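Local coordinates for protein mitochondrial association factor 1 (Toxoplasma gondii, PDB 6BXS) that belongs to the macro-domain proteins, may bind ADP-ribose, and comes from a parasite locus required for direct manipulation of host mitochondria, at residues E95-D100 with T107-D112; V166-V171 with V194-E199. All coordinates share one frame; numbering follows the deposited sequence.

From the N terminus, contact 1 forms first: helix 83-103 ends, residues 101-106 link the two segments, and strand 109-111 returns to pair antiparallel with strand 120-126 at the outer end of the mixed sheet. Contact 2 opens later, where strand 166-170 is followed by helix 179-202, with 22 residues between its segments. The two closures therefore stand in series, neither nested nor crossed. Both reach the same sheet, but helices 83-103 and 179-202 cover opposite faces of it. Their centres are 12 Å apart, and they meet beside the edge strand, where Leu108 CB packs 3.6 Å from Glu199 CG.

Contact 1: E95-D100 with T107-D112; sequences ERLLHD and TLVEID
Leu97 of helix 83-103 and Val109 of strand 109-111 bury the most surface in this helix-to-strand packing at the outer edge of the macro-domain sheet. The two elements follow one another in the chain and run roughly antiparallel, at 145° between their directions, with axes 8.2 Å apart at closest approach. Helix and edge strand form an antiparallel alpha-beta pair, the helix covering one face of the strand.

Leu97 makes the apolar contact mainly through CD2. This methyl meets Ile111 CG1 at 3.5 Å, and Leu97 CG stands 3.8 Å from that same CG1, with the two side chains meeting at a slant. CD2 also lies over the strand backbone, 4.1 Å from the carbonyl carbon C of Glu110, so that it sits between Ile111 CG1 and the more distant Val109 CG2. Ile111 presents CG1 because its chi1 of 52° sets that atom between its own backbone N and carbonyl carbon.

Val109 CG2 fits between Leu97 O, 3.6 Å away, and the CB of Asp100, whereas CG1 lies against the carbonyl of Asp100. Asp100 thus takes part through its backbone and the base of its side chain rather than through its carboxylate.

Beyond the segments, Leu97 also rests on Ser123 and Ala125 of strand 120-126, to which Val109 and Ile111 are tied by backbone hydrogen bonds. Glu110 points away from the helix, and its carboxylate forms a salt bridge with Arg122. The closest side-chain approach of Asp100 is the one from its CB to Val109 CG2, at 4.1 Å.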
loop_
_atom_site.group_PDB
_atom_site.type_symbol
_atom_site.label_atom_id
_atom_site.label_comp_id
_atom_site.label_asym_id
_atom_site.label_seq_id
_atom_site.Cartn_x
_atom_site.Cartn_y
_atom_site.Cartn_z
ATOM N N GLU A 95 13.151 1.860 8.312
ATOM C CA GLU A 95 14.531 1.757 7.841
ATOM C C GLU A 95 15.175 0.459 8.325
ATOM O O GLU A 95 15.812 -0.254 7.552
ATOM C CB GLU A 95 15.367 2.949 8.317
ATOM C CG GLU A 95 15.201 4.209 7.488
ATOM C CD GLU A 95 16.158 5.306 7.912
ATOM O OE1 GLU A 95 17.366 5.189 7.614
ATOM O OE2 GLU A 95 15.709 6.282 8.550
ATOM N N ARG A 96 15.008 0.170 9.613
ATOM C CA ARG A 96 15.569 -1.035 10.217
ATOM C C ARG A 96 14.972 -2.304 9.608
ATOM O O ARG A 96 15.690 -3.264 9.322
ATOM C CB ARG A 96 15.333 -1.028 11.727
ATOM C CG ARG A 96 16.075 0.068 12.473
ATOM C CD ARG A 96 15.560 0.210 13.896
ATOM N NE ARG A 96 16.118 1.382 14.567
ATOM C CZ ARG A 96 15.612 1.924 15.671
ATOM N NH1 ARG A 96 14.526 1.411 16.235
ATOM N NH2 ARG A 96 16.187 2.990 16.211
ATOM N N LEU A 97 13.656 -2.309 9.421
ATOM C CA LEU A 97 12.967 -3.482 8.890
ATOM C C LEU A 97 13.356 -3.780 7.446
ATOM O O LEU A 97 13.459 -4.943 7.055
ATOM C CB LEU A 97 11.452 -3.297 8.982
ATOM C CG LEU A 97 10.793 -3.623 10.324
ATOM C CD1 LEU A 97 9.309 -3.277 10.286
ATOM C CD2 LEU A 97 10.988 -5.092 10.684
ATOM N N LEU A 98 13.563 -2.734 6.651
ATOM C CA LEU A 98 13.952 -2.911 5.257
ATOM C C LEU A 98 15.323 -3.570 5.155
ATOM O O LEU A 98 15.555 -4.404 4.279
ATOM C CB LEU A 98 13.959 -1.571 4.517
ATOM C CG LEU A 98 14.430 -1.637 3.060
ATOM C CD1 LEU A 98 13.639 -2.684 2.266
ATOM C CD2 LEU A 98 14.326 -0.275 2.395
ATOM N N HIS A 99 16.230 -3.191 6.052
ATOM C CA HIS A 99 17.555 -3.802 6.108
ATOM C C HIS A 99 17.432 -5.299 6.357
ATOM O O HIS A 99 18.095 -6.099 5.697
ATOM C CB HIS A 99 18.412 -3.149 7.198
ATOM C CG HIS A 99 19.081 -1.882 6.763
ATOM N ND1 HIS A 99 19.086 -0.739 7.533
ATOM C CD2 HIS A 99 19.776 -1.580 5.640
ATOM C CE1 HIS A 99 19.750 0.213 6.902
ATOM N NE2 HIS A 99 20.180 -0.272 5.750
ATOM N N ASP A 100 16.574 -5.673 7.300
ATOM C CA ASP A 100 16.310 -7.083 7.583
ATOM C C ASP A 100 15.660 -7.773 6.385
ATOM O O ASP A 100 16.015 -8.898 6.038
ATOM C CB ASP A 100 15.409 -7.231 8.813
ATOM C CG ASP A 100 16.055 -6.704 10.079
ATOM O OD1 ASP A 100 17.299 -6.606 10.124
ATOM O OD2 ASP A 100 15.313 -6.395 11.036
ATOM N N THR A 107 10.812 -13.049 2.085
ATOM C CA THR A 107 10.440 -13.495 3.424
ATOM C C THR A 107 9.898 -12.327 4.239
ATOM O O THR A 107 10.357 -11.193 4.100
ATOM C CB THR A 107 11.635 -14.115 4.176
ATOM O OG1 THR A 107 12.545 -13.081 4.567
ATOM C CG2 THR A 107 12.359 -15.129 3.302
ATOM N N LEU A 108 8.917 -12.611 5.089
ATOM C CA LEU A 108 8.334 -11.594 5.954
ATOM C C LEU A 108 9.153 -11.458 7.235
ATOM O O LEU A 108 9.214 -12.386 8.042
ATOM C CB LEU A 108 6.883 -11.944 6.287
ATOM C CG LEU A 108 6.050 -10.845 6.953
ATOM C CD1 LEU A 108 5.768 -9.715 5.977
ATOM C CD2 LEU A 108 4.751 -11.415 7.501
ATOM N N VAL A 109 9.787 -10.303 7.412
ATOM C CA VAL A 109 10.562 -10.038 8.620
ATOM C C VAL A 109 9.709 -9.239 9.594
ATOM O O VAL A 109 8.649 -8.730 9.226
ATOM C CB VAL A 109 11.874 -9.292 8.310
ATOM C CG1 VAL A 109 12.777 -10.178 7.463
ATOM C CG2 VAL A 109 11.609 -7.966 7.610
ATOM N N GLU A 110 10.175 -9.124 10.835
ATOM C CA GLU A 110 9.298 -8.724 11.927
ATOM C C GLU A 110 10.046 -8.175 13.140
ATOM O O GLU A 110 11.133 -8.642 13.478
ATOM C CB GLU A 110 8.454 -9.935 12.338
ATOM C CG GLU A 110 7.410 -9.690 13.406
ATOM C CD GLU A 110 6.701 -10.976 13.805
ATOM O OE1 GLU A 110 6.445 -11.819 12.918
ATOM O OE2 GLU A 110 6.410 -11.152 15.005
ATOM N N ILE A 111 9.448 -7.177 13.783
ATOM C CA ILE A 111 9.916 -6.680 15.074
ATOM C C ILE A 111 8.720 -6.247 15.916
ATOM O O ILE A 111 7.706 -5.794 15.383
ATOM C CB ILE A 111 10.901 -5.490 14.939
ATOM C CG1 ILE A 111 10.318 -4.385 14.052
ATOM C CG2 ILE A 111 12.249 -5.957 14.401
ATOM C CD1 ILE A 111 9.687 -3.253 14.826
ATOM N N ASP A 112 8.840 -6.394 17.231
ATOM C CA ASP A 112 7.761 -6.027 18.141
ATOM C C ASP A 112 7.841 -4.546 18.495
ATOM O O ASP A 112 8.327 -4.176 19.565
ATOM C CB ASP A 112 7.815 -6.886 19.405
ATOM C CG ASP A 112 6.650 -6.624 20.339
ATOM O OD1 ASP A 112 5.652 -6.008 19.904
ATOM O OD2 ASP A 112 6.729 -7.045 21.510
#

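Contact 2: V166-V171 with V194-E199; sequences VMLYTV and VGAVSE
Leu168 is the residue of strand 166-170 that touches segment 194-199 of helix 179-202, meeting both Ala196 and Val197 in a wholly apolar contact within the buried core. The helix lies in the crossover from this strand to the parallel strand 213-216, which sits on the far side of strand 45-50; the contact is thus the strand-to-helix packing of a beta-alpha-beta unit in the macro-domain fold. The buried surface is modest, 86 Å² for both sides together, as expected of a single side chain reaching across to the helix.

Along the strand, Val166 comes first, and its side chain does not reach segment 194-199, packing instead on neighbouring strands. Met167 follows, with its side chain on the other face of the sheet. Leu168 then points at the helix, its CA 9.0 Å from the CA of Ala196, the nearest pair of CA atoms. With chi1 at -77° its CG lies anti to the carbonyl carbon, and the further turn at chi2, 110°, spreads CD1 and CD2 toward different helix residues. Tyr169 returns to the far face, where its OH is hydrogen-bonded to Thr52 N and Phe56 O. Thr170 faces the helix side again but does not touch this segment.

Val197 has a second neighbour, since its side chain is about 4 Å from a bound sulfate ion, probably from the crystallisation liquor. The fork of Leu168 straddles two adjacent helix residues: CD2 stands 4.3 Å from Ala196 CB, and CD1 an equal 4.3 Å from Val197 CG2.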
loop_
_atom_site.group_PDB
_atom_site.type_symbol
_atom_site.label_atom_id
_atom_site.label_comp_id
_atom_site.label_asym_id
_atom_site.label_seq_id
_atom_site.Cartn_x
_atom_site.Cartn_y
_atom_site.Cartn_z
ATOM N N VAL A 166 -4.887 -2.384 10.752
ATOM C CA VAL A 166 -3.782 -2.805 9.897
ATOM C C VAL A 166 -3.599 -1.819 8.752
ATOM O O VAL A 166 -4.562 -1.450 8.079
ATOM C CB VAL A 166 -3.999 -4.213 9.312
ATOM C CG1 VAL A 166 -2.842 -4.596 8.392
ATOM C CG2 VAL A 166 -4.146 -5.236 10.424
ATOM N N MET A 167 -2.356 -1.397 8.542
ATOM C CA MET A 167 -2.010 -0.543 7.416
ATOM C C MET A 167 -0.803 -1.118 6.700
ATOM O O MET A 167 -0.042 -1.896 7.275
ATOM C CB MET A 167 -1.717 0.891 7.872
ATOM C CG MET A 167 -0.499 1.035 8.780
ATOM S SD MET A 167 0.014 2.753 9.009
ATOM C CE MET A 167 0.747 3.128 7.417
ATOM N N LEU A 168 -0.646 -0.742 5.437
ATOM C CA LEU A 168 0.563 -1.045 4.693
ATOM C C LEU A 168 1.203 0.251 4.214
ATOM O O LEU A 168 0.558 1.297 4.160
ATOM C CB LEU A 168 0.266 -1.968 3.509
ATOM C CG LEU A 168 0.045 -3.448 3.841
ATOM C CD1 LEU A 168 -1.406 -3.823 3.627
ATOM C CD2 LEU A 168 0.959 -4.342 3.014
ATOM N N TYR A 169 2.482 0.154 3.873
ATOM C CA TYR A 169 3.282 1.288 3.427
ATOM C C TYR A 169 4.208 0.757 2.344
ATOM O O TYR A 169 4.918 -0.226 2.561
ATOM C CB TYR A 169 4.062 1.897 4.600
ATOM C CG TYR A 169 4.897 3.129 4.287
ATOM C CD1 TYR A 169 6.068 3.035 3.542
ATOM C CD2 TYR A 169 4.536 4.379 4.777
ATOM C CE1 TYR A 169 6.839 4.154 3.275
ATOM C CE2 TYR A 169 5.303 5.505 4.515
ATOM C CZ TYR A 169 6.454 5.386 3.764
ATOM O OH TYR A 169 7.221 6.499 3.499
ATOM N N THR A 170 4.175 1.382 1.172
ATOM C CA THR A 170 4.973 0.916 0.043
ATOM C C THR A 170 5.552 2.089 -0.740
ATOM O O THR A 170 5.005 3.195 -0.729
ATOM C CB THR A 170 4.142 0.012 -0.907
ATOM O OG1 THR A 170 5.024 -0.712 -1.772
ATOM C CG2 THR A 170 3.154 0.826 -1.743
ATOM N N VAL A 171 6.667 1.831 -1.418
ATOM C CA VAL A 171 7.401 2.860 -2.146
ATOM C C VAL A 171 7.372 2.575 -3.641
ATOM O O VAL A 171 7.950 1.593 -4.109
ATOM C CB VAL A 171 8.865 2.946 -1.669
ATOM C CG1 VAL A 171 9.631 4.011 -2.446
ATOM C CG2 VAL A 171 8.922 3.238 -0.177
ATOM N N VAL A 194 1.137 -7.808 -2.158
ATOM C CA VAL A 194 0.368 -9.046 -2.114
ATOM C C VAL A 194 1.146 -10.144 -1.393
ATOM O O VAL A 194 0.563 -10.977 -0.698
ATOM C CB VAL A 194 -0.004 -9.514 -3.534
ATOM C CG1 VAL A 194 -0.819 -10.805 -3.489
ATOM C CG2 VAL A 194 -0.782 -8.421 -4.262
ATOM N N GLY A 195 2.466 -10.137 -1.554
ATOM C CA GLY A 195 3.317 -11.102 -0.884
ATOM C C GLY A 195 3.343 -10.886 0.617
ATOM O O GLY A 195 3.298 -11.843 1.393
ATOM N N ALA A 196 3.414 -9.624 1.026
ATOM C CA ALA A 196 3.411 -9.274 2.442
ATOM C C ALA A 196 2.125 -9.748 3.110
ATOM O O ALA A 196 2.156 -10.333 4.194
ATOM C CB ALA A 196 3.574 -7.776 2.621
ATOM N N VAL A 197 0.996 -9.483 2.460
ATOM C CA VAL A 197 -0.302 -9.903 2.977
ATOM C C VAL A 197 -0.383 -11.422 3.058
ATOM O O VAL A 197 -0.771 -11.974 4.085
ATOM C CB VAL A 197 -1.452 -9.380 2.100
ATOM C CG1 VAL A 197 -2.784 -9.983 2.540
ATOM C CG2 VAL A 197 -1.515 -7.859 2.161
ATOM N N SER A 198 -0.030 -12.085 1.961
ATOM C CA SER A 198 -0.034 -13.543 1.899
ATOM C C SER A 198 0.790 -14.151 3.024
ATOM O O SER A 198 0.332 -15.048 3.728
ATOM C CB SER A 198 0.510 -14.020 0.552
ATOM O OG SER A 198 0.736 -15.418 0.569
ATOM N N GLU A 199 2.010 -13.653 3.185
ATOM C CA GLU A 199 2.917 -14.170 4.198
ATOM C C GLU A 199 2.413 -13.835 5.602
ATOM O O GLU A 199 2.504 -14.658 6.512
ATOM C CB GLU A 199 4.321 -13.602 3.984
ATOM C CG GLU A 199 5.445 -14.556 4.334
ATOM C CD GLU A 199 5.430 -15.817 3.492
ATOM O OE1 GLU A 199 5.133 -15.725 2.283
ATOM O OE2 GLU A 199 5.708 -16.903 4.043
#